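Local structure of NADP-dependent alcohol dehydrogenase (2OUI) at residues A[27-32]-A[79-84]; A[135-140]-A[304-309]. The protein probably catalyses the reversible, NADP(H)-dependent interconversion of alcohols with aldehydes or ketones as a zinc-containing tetrameric alcohol dehydrogenase. The protein carries 1 engineered substitution. One frame throughout, in Å; residues are numbered along the deposited sequence. Where two conformers were deposited one is given.

Interaction 1: residues A[27-32]-A[79-84]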
ATOM      1  N   ALA A  27      -0.667  21.282 -27.783  1.00 22.27           N
ATOM      2  CA  ALA A  27      -1.901  21.742 -28.451  1.00 22.64           C
ATOM      3  C   ALA A  27      -2.222  23.149 -28.007  1.00 21.79           C
ATOM      4  O   ALA A  27      -1.898  23.542 -26.888  1.00 20.62           O
ATOM      5  CB  ALA A  27      -3.073  20.813 -28.135  1.00 19.81           C
ATOM      6  N   LEU A  28      -2.844  23.916 -28.891  1.00 18.16           N
ATOM      7  CA  LEU A  28      -3.389  25.201 -28.521  1.00 20.15           C
ATOM      8  C   LEU A  28      -4.895  25.035 -28.400  1.00 21.60           C
ATOM      9  O   LEU A  28      -5.512  24.382 -29.245  1.00 22.24           O
ATOM     10  CB  LEU A  28      -3.062  26.260 -29.573  1.00 20.87           C
ATOM     11  CG  LEU A  28      -1.568  26.537 -29.825  1.00 22.97           C
ATOM     12  CD1 LEU A  28      -1.435  27.715 -30.761  1.00 23.48           C
ATOM     13  CD2 LEU A  28      -0.810  26.826 -28.498  1.00 25.77           C
ATOM     14  N   VAL A  29      -5.477  25.642 -27.363  1.00 20.64           N
ATOM     15  CA  VAL A  29      -6.872  25.401 -26.998  1.00 20.82           C
ATOM     16  C   VAL A  29      -7.589  26.737 -26.765  1.00 22.35           C
ATOM     17  O   VAL A  29      -7.020  27.651 -26.152  1.00 21.51           O
ATOM     18  CB  VAL A  29      -6.937  24.510 -25.691  1.00 20.24           C
ATOM     19  CG1 VAL A  29      -8.388  24.243 -25.247  1.00 20.21           C
ATOM     20  CG2 VAL A  29      -6.212  23.197 -25.890  1.00 18.76           C
ATOM     21  N   ARG A  30      -8.824  26.865 -27.264  1.00 20.84           N
ATOM     22  CA  ARG A  30      -9.664  28.030 -26.937  1.00 19.51           C
ATOM     23  C   ARG A  30     -10.704  27.619 -25.895  1.00 20.43           C
ATOM     24  O   ARG A  30     -11.218  26.488 -25.945  1.00 22.59           O
ATOM     25  CB  ARG A  30     -10.326  28.596 -28.209  1.00 20.46           C
ATOM     26  CG  ARG A  30     -11.384  27.709 -28.836  1.00 20.49           C
ATOM     27  CD  ARG A  30     -11.916  28.387 -30.144  1.00 21.08           C
ATOM     28  NE  ARG A  30     -12.972  27.625 -30.807  1.00 24.69           N
ATOM     29  CZ  ARG A  30     -13.530  27.967 -31.967  1.00 24.25           C
ATOM     30  NH1 ARG A  30     -13.119  29.053 -32.608  1.00 22.74           N
ATOM     31  NH2 ARG A  30     -14.506  27.221 -32.491  1.00 22.68           N
ATOM     32  N   PRO A  31     -10.984  28.495 -24.896  1.00 22.19           N
ATOM     33  CA  PRO A  31     -11.929  28.084 -23.836  1.00 20.90           C
ATOM     34  C   PRO A  31     -13.398  28.084 -24.258  1.00 21.74           C
ATOM     35  O   PRO A  31     -13.837  29.014 -24.959  1.00 21.56           O
ATOM     36  CB  PRO A  31     -11.736  29.167 -22.763  1.00 21.44           C
ATOM     37  CG  PRO A  31     -11.356  30.411 -23.542  1.00 18.99           C
ATOM     38  CD  PRO A  31     -10.446  29.855 -24.658  1.00 23.14           C
ATOM     39  N   LEU A  32     -14.138  27.065 -23.805  1.00 21.03           N
ATOM     40  CA  LEU A  32     -15.594  26.953 -23.982  1.00 21.87           C
ATOM     41  C   LEU A  32     -16.327  27.136 -22.659  1.00 23.23           C
ATOM     42  O   LEU A  32     -17.436  27.611 -22.638  1.00 22.14           O
ATOM     43  CB  LEU A  32     -15.971  25.583 -24.532  1.00 23.05           C
ATOM     44  CG  LEU A  32     -15.488  25.193 -25.932  1.00 25.10           C
ATOM     45  CD1 LEU A  32     -15.933  23.771 -26.193  1.00 27.70           C
ATOM     46  CD2 LEU A  32     -16.049  26.154 -26.970  1.00 30.26           C
ATOM     47  N   ASP A  79     -11.649  19.251 -31.789  1.00 24.77           N
ATOM     48  CA  ASP A  79     -12.006  18.388 -30.659  1.00 24.23           C
ATOM     49  C   ASP A  79     -12.284  19.178 -29.378  1.00 24.86           C
ATOM     50  O   ASP A  79     -11.585  20.136 -29.076  1.00 26.12           O
ATOM     51  CB  ASP A  79     -10.888  17.394 -30.326  1.00 24.69           C
ATOM     52  CG  ASP A  79     -10.820  16.222 -31.295  1.00 31.93           C
ATOM     53  OD1 ASP A  79     -11.760  16.020 -32.100  1.00 37.14           O
ATOM     54  OD2 ASP A  79      -9.805  15.491 -31.246  1.00 33.61           O
ATOM     55  N   LYS A  80     -13.293  18.747 -28.631  1.00 23.54           N
ATOM     56  CA  LYS A  80     -13.663  19.402 -27.389  1.00 22.35           C
ATOM     57  C   LYS A  80     -13.083  18.577 -26.241  1.00 24.57           C
ATOM     58  O   LYS A  80     -13.186  17.350 -26.232  1.00 22.47           O
ATOM     59  CB  LYS A  80     -15.180  19.562 -27.297  1.00 24.65           C
ATOM     60  CG  LYS A  80     -15.718  20.469 -28.413  1.00 21.44           C
ATOM     61  CD  LYS A  80     -17.210  20.714 -28.316  1.00 28.31           C
ATOM     62  CE  LYS A  80     -17.664  21.457 -29.574  1.00 25.15           C
ATOM     63  NZ  LYS A  80     -19.139  21.534 -29.702  1.00 33.86           N
ATOM     64  N   VAL A  81     -12.448  19.254 -25.284  1.00 22.41           N
ATOM     65  CA  VAL A  81     -11.625  18.559 -24.288  1.00 20.60           C
ATOM     66  C   VAL A  81     -11.859  19.106 -22.889  1.00 22.13           C
ATOM     67  O   VAL A  81     -12.221  20.285 -22.721  1.00 22.41           O
ATOM     68  CB  VAL A  81     -10.098  18.689 -24.583  1.00 20.48           C
ATOM     69  CG1 VAL A  81      -9.698  17.882 -25.822  1.00 21.85           C
ATOM     70  CG2 VAL A  81      -9.689  20.176 -24.788  1.00 21.42           C
ATOM     71  N   ILE A  82     -11.618  18.248 -21.913  1.00 20.91           N
ATOM     72  CA  ILE A  82     -11.584  18.613 -20.515  1.00 22.43           C
ATOM     73  C   ILE A  82     -10.106  18.879 -20.207  1.00 22.37           C
ATOM     74  O   ILE A  82      -9.241  18.008 -20.401  1.00 22.00           O
ATOM     75  CB  ILE A  82     -12.097  17.447 -19.627  1.00 24.02           C
ATOM     76  CG1 ILE A  82     -13.564  17.132 -19.933  1.00 20.06           C
ATOM     77  CG2 ILE A  82     -12.016  17.808 -18.177  1.00 24.02           C
ATOM     78  CD1 ILE A  82     -14.016  15.752 -19.396  1.00 21.52           C
ATOM     79  N   VAL A  83      -9.814  20.074 -19.726  1.00 22.19           N
ATOM     80  CA  VAL A  83      -8.432  20.426 -19.429  1.00 20.52           C
ATOM     81  C   VAL A  83      -8.177  20.274 -17.921  1.00 21.43           C
ATOM     82  O   VAL A  83      -8.820  20.968 -17.117  1.00 22.89           O
ATOM     83  CB  VAL A  83      -8.121  21.881 -19.846  1.00 23.40           C
ATOM     84  CG1 VAL A  83      -6.613  22.168 -19.699  1.00 23.57           C
ATOM     85  CG2 VAL A  83      -8.583  22.151 -21.309  1.00 19.37           C
ATOM     86  N   PRO A  84      -7.250  19.374 -17.526  1.00 22.64           N
ATOM     87  CA  PRO A  84      -6.988  19.244 -16.078  1.00 21.86           C
ATOM     88  C   PRO A  84      -6.181  20.449 -15.591  1.00 25.72           C
ATOM     89  O   PRO A  84      -5.403  21.001 -16.361  1.00 23.24           O
ATOM     90  CB  PRO A  84      -6.162  17.953 -15.972  1.00 22.46           C
ATOM     91  CG  PRO A  84      -5.452  17.839 -17.343  1.00 22.21           C
ATOM     92  CD  PRO A  84      -6.419  18.475 -18.348  1.00 23.76           C
TER
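Val29 and Leu32 reach from strand 27-34 to strand 80-83 at two separate points, with no hydrogen bond between the segments. The buried part is a small valine cluster, rather widely spaced: CG1 of Val29 lies 4.3 Å from CG2 of Val81 and 4.5 Å from CG2 of Val83. One methyl group thus meets both valines, whose side chains emerge on the same face of strand 80-83, two residues apart. Val29 holds CG1 anti to its backbone N (chi1 179°), the setting that directs this methyl at the pair.

The more solvent-facing side is at Lys80, which is partly exposed, yet here the approach is closer. Its extended aliphatic chain crosses the leucine side chain at about a right angle, and Leu32 CD1 touches Lys80 CD at 3.9 Å. The ammonium group plays no part here; Lys80 NZ forms a salt bridge with Asp357.

The end-to-end directions of residues 29-32 and 80-83 differ by 103°, and Val29 CA stays 8.8 Å from Val81 CA, evidence for side-chain packing between two strands of the sheet that are not backbone-paired with each other. Strand 61-68 pairs antiparallel with both and so joins them, while Phe124 of strand 124-126 packs against Val29 and Val83.

Interaction 2: residues A[135-140]-A[304-309]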
ATOM      1  N   LEU A 135     -10.906  13.787 -24.053  1.00 23.15           N
ATOM      2  CA  LEU A 135     -12.066  14.207 -24.852  1.00 21.47           C
ATOM      3  C   LEU A 135     -13.309  14.419 -23.976  1.00 24.67           C
ATOM      4  O   LEU A 135     -13.553  13.637 -23.060  1.00 25.48           O
ATOM      5  CB  LEU A 135     -12.352  13.190 -25.975  1.00 22.60           C
ATOM      6  CG  LEU A 135     -11.298  13.065 -27.097  1.00 27.21           C
ATOM      7  CD1 LEU A 135     -11.721  11.975 -28.084  1.00 32.05           C
ATOM      8  CD2 LEU A 135     -11.023  14.399 -27.824  1.00 27.28           C
ATOM      9  N   LEU A 136     -14.085  15.478 -24.247  1.00 24.62           N
ATOM     10  CA  LEU A 136     -15.335  15.749 -23.530  1.00 24.43           C
ATOM     11  C   LEU A 136     -16.405  14.729 -23.943  1.00 24.14           C
ATOM     12  O   LEU A 136     -16.786  14.697 -25.106  1.00 22.40           O
ATOM     13  CB  LEU A 136     -15.833  17.168 -23.832  1.00 24.71           C
ATOM     14  CG  LEU A 136     -17.169  17.621 -23.204  1.00 24.95           C
ATOM     15  CD1 LEU A 136     -17.126  17.669 -21.671  1.00 23.13           C
ATOM     16  CD2 LEU A 136     -17.620  18.969 -23.786  1.00 24.71           C
ATOM     17  N   PRO A 137     -16.876  13.889 -23.005  1.00 24.81           N
ATOM     18  CA  PRO A 137     -17.940  12.940 -23.368  1.00 27.16           C
ATOM     19  C   PRO A 137     -19.210  13.671 -23.818  1.00 29.17           C
ATOM     20  O   PRO A 137     -19.560  14.710 -23.247  1.00 30.55           O
ATOM     21  CB  PRO A 137     -18.183  12.180 -22.067  1.00 25.72           C
ATOM     22  CG  PRO A 137     -16.854  12.316 -21.317  1.00 26.18           C
ATOM     23  CD  PRO A 137     -16.459  13.728 -21.602  1.00 25.49           C
ATOM     24  N   ARG A 138     -19.886  13.127 -24.825  1.00 29.73           N
ATOM     25  CA  ARG A 138     -21.062  13.778 -25.402  1.00 30.83           C
ATOM     26  C   ARG A 138     -22.211  13.979 -24.388  1.00 30.38           C
ATOM     27  O   ARG A 138     -23.034  14.879 -24.561  1.00 31.59           O
ATOM     28  CB  ARG A 138     -21.529  13.036 -26.664  1.00 32.38           C
ATOM     29  CG  ARG A 138     -20.553  13.158 -27.857  1.00 40.22           C
ATOM     30  CD  ARG A 138     -21.109  12.557 -29.175  1.00 36.61           C
ATOM     31  NE  ARG A 138     -20.028  12.182 -30.104  1.00 50.47           N
ATOM     32  CZ  ARG A 138     -19.679  12.865 -31.200  1.00 54.69           C
ATOM     33  NH1 ARG A 138     -20.325  13.973 -31.548  1.00 57.11           N
ATOM     34  NH2 ARG A 138     -18.677  12.434 -31.960  1.00 52.28           N
ATOM     35  N   ASP A 139     -22.234  13.183 -23.312  1.00 27.20           N
ATOM     36  CA  ASP A 139     -23.313  13.247 -22.319  1.00 27.75           C
ATOM     37  C   ASP A 139     -22.975  14.117 -21.084  1.00 29.43           C
ATOM     38  O   ASP A 139     -23.672  14.047 -20.051  1.00 30.96           O
ATOM     39  CB  ASP A 139     -23.742  11.821 -21.912  1.00 26.39           C
ATOM     40  CG  ASP A 139     -22.660  11.066 -21.120  1.00 31.15           C
ATOM     41  OD1 ASP A 139     -21.469  11.453 -21.121  1.00 29.45           O
ATOM     42  OD2 ASP A 139     -23.017  10.065 -20.473  1.00 37.89           O
ATOM     43  N   ILE A 140     -21.913  14.927 -21.176  1.00 26.02           N
ATOM     44  CA  ILE A 140     -21.569  15.836 -20.074  1.00 25.71           C
ATOM     45  C   ILE A 140     -21.594  17.288 -20.556  1.00 24.85           C
ATOM     46  O   ILE A 140     -20.952  17.624 -21.550  1.00 25.00           O
ATOM     47  CB  ILE A 140     -20.197  15.520 -19.421  1.00 24.80           C
ATOM     48  CG1 ILE A 140     -20.128  14.049 -18.978  1.00 27.18           C
ATOM     49  CG2 ILE A 140     -19.957  16.445 -18.225  1.00 24.91           C
ATOM     50  CD1 ILE A 140     -18.853  13.664 -18.214  1.00 26.57           C
ATOM     51  N   LYS A 304     -11.388   9.006 -15.844  1.00 24.82           N
ATOM     52  CA  LYS A 304     -11.901   8.215 -14.702  1.00 26.63           C
ATOM     53  C   LYS A 304     -13.010   8.965 -13.996  1.00 25.86           C
ATOM     54  O   LYS A 304     -14.098   8.417 -13.780  1.00 24.92           O
ATOM     55  CB  LYS A 304     -10.809   7.938 -13.660  1.00 27.07           C
ATOM     56  CG  LYS A 304      -9.555   7.265 -14.182  1.00 36.13           C
ATOM     57  CD  LYS A 304      -9.807   5.882 -14.577  1.00 43.54           C
ATOM     58  CE  LYS A 304      -9.501   4.954 -13.442  1.00 44.23           C
ATOM     59  NZ  LYS A 304      -9.468   3.614 -14.079  1.00 38.98           N
ATOM     60  N   LEU A 305     -12.724  10.218 -13.630  1.00 22.63           N
ATOM     61  CA  LEU A 305     -13.694  11.041 -12.886  1.00 23.41           C
ATOM     62  C   LEU A 305     -14.919  11.342 -13.762  1.00 23.40           C
ATOM     63  O   LEU A 305     -16.068  11.244 -13.307  1.00 24.47           O
ATOM     64  CB  LEU A 305     -13.025  12.331 -12.409  1.00 23.16           C
ATOM     65  CG  LEU A 305     -11.918  12.080 -11.366  1.00 25.94           C
ATOM     66  CD1 LEU A 305     -11.319  13.398 -10.952  1.00 27.15           C
ATOM     67  CD2 LEU A 305     -12.495  11.352 -10.163  1.00 30.52           C
ATOM     68  N   ALA A 306     -14.678  11.645 -15.029  1.00 24.24           N
ATOM     69  CA  ALA A 306     -15.776  11.909 -15.959  1.00 24.52           C
ATOM     70  C   ALA A 306     -16.719  10.714 -16.067  1.00 25.12           C
ATOM     71  O   ALA A 306     -17.934  10.879 -16.321  1.00 23.72           O
ATOM     72  CB  ALA A 306     -15.261  12.296 -17.354  1.00 24.85           C
ATOM     73  N   SER A 307     -16.186   9.502 -15.921  1.00 24.23           N
ATOM     74  CA  SER A 307     -17.045   8.321 -16.036  0.50 22.29           C
ATOM     75  C   SER A 307     -18.054   8.278 -14.887  1.00 22.49           C
ATOM     76  O   SER A 307     -19.126   7.714 -15.035  1.00 23.57           O
ATOM     77  CB  SER A 307     -16.231   7.031 -16.108  0.50 22.56           C
ATOM     78  OG  SER A 307     -15.740   6.704 -14.825  0.50 16.47           O
ATOM     79  N   LEU A 308     -17.722   8.890 -13.739  1.00 23.22           N
ATOM     80  CA  LEU A 308     -18.696   8.963 -12.635  1.00 21.95           C
ATOM     81  C   LEU A 308     -19.874   9.855 -12.993  1.00 23.15           C
ATOM     82  O   LEU A 308     -20.993   9.608 -12.546  1.00 21.66           O
ATOM     83  CB  LEU A 308     -18.050   9.483 -11.350  1.00 20.73           C
ATOM     84  CG  LEU A 308     -17.025   8.505 -10.748  1.00 23.06           C
ATOM     85  CD1 LEU A 308     -16.372   9.055  -9.486  1.00 22.16           C
ATOM     86  CD2 LEU A 308     -17.724   7.189 -10.448  1.00 22.55           C
ATOM     87  N   ILE A 309     -19.614  10.906 -13.775  1.00 23.00           N
ATOM     88  CA  ILE A 309     -20.688  11.783 -14.233  1.00 22.57           C
ATOM     89  C   ILE A 309     -21.533  11.062 -15.287  1.00 22.86           C
ATOM     90  O   ILE A 309     -22.758  11.022 -15.187  1.00 25.54           O
ATOM     91  CB  ILE A 309     -20.170  13.137 -14.774  1.00 21.98           C
ATOM     92  CG1 ILE A 309     -19.386  13.901 -13.692  1.00 19.08           C
ATOM     93  CG2 ILE A 309     -21.342  14.004 -15.255  1.00 25.48           C
ATOM     94  CD1 ILE A 309     -18.842  15.257 -14.187  1.00 24.88           C
TER
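Ile140 turns CG1 away from its own carbonyl carbon, to the side of the backbone N (chi1 -54°), and its extended outer torsion (chi2 -175°) carries CD1 to the surface of helix 298-310, where it meets Ala306 and Ile309. The motif presenting it is a type I beta turn, Pro137 to Ile140, closed by a hydrogen bond from Ile140 N to Pro137 O of 3.1 Å. This turn packs the loop that follows strand 134-135 against a helix of the Rossmann-type part of the chain, probably the coenzyme-binding one.

Ala306 and Ile309 are three residues apart and therefore lie on one flank of the helix. CD1 of Ile140 comes within 3.9 Å of Ala306 CB and 3.7 Å of Ile309 CB. The two isoleucine side chains cross at about a right angle; Ile309 places CG2 anti to its backbone N, and this branch reaches Ile140 CG1 at 3.9 Å. At the other end of the turn, CG of the Pro137 ring lies 4.3 Å from Ala306 CB.

No hydrogen bond links the two segments, although Asp139 OD1 is hydrogen-bonded to Ser310 OG just beyond the helical segment. Lys304 serves a different partner: its NZ makes a salt bridge to Asp168 of the second subunit. The closest approach between the segments is that of Ile140 CD1 to Ala306 O, 3.5 Å, a methyl group resting against a backbone carbonyl oxygen and not a hydrogen bond.

The two contacts differ in chemistry and in their level in the fold. Interaction 1, largely buried, sets valine methyls and the aliphatic chain of a lysine between two strands of the GroES-like domain; interaction 2, partly buried, lays an isoleucine and a proline on one flank of helix 298-310 of the Rossmann-type part. The summed buried area of interaction 2 is somewhat larger, 175 against 140 Å². The centres of interactions 1 and 2 lie about 14 Å apart. A probable hydrogen bond from Leu136 N to Lys80 O continues the pairing of strands 80-83 and 134-135, and Ile82 CD1 packs on Pro137 CD. Strand 80-83 therefore borders both contacts, whereas proximity to the second subunit distinguishes interaction 2.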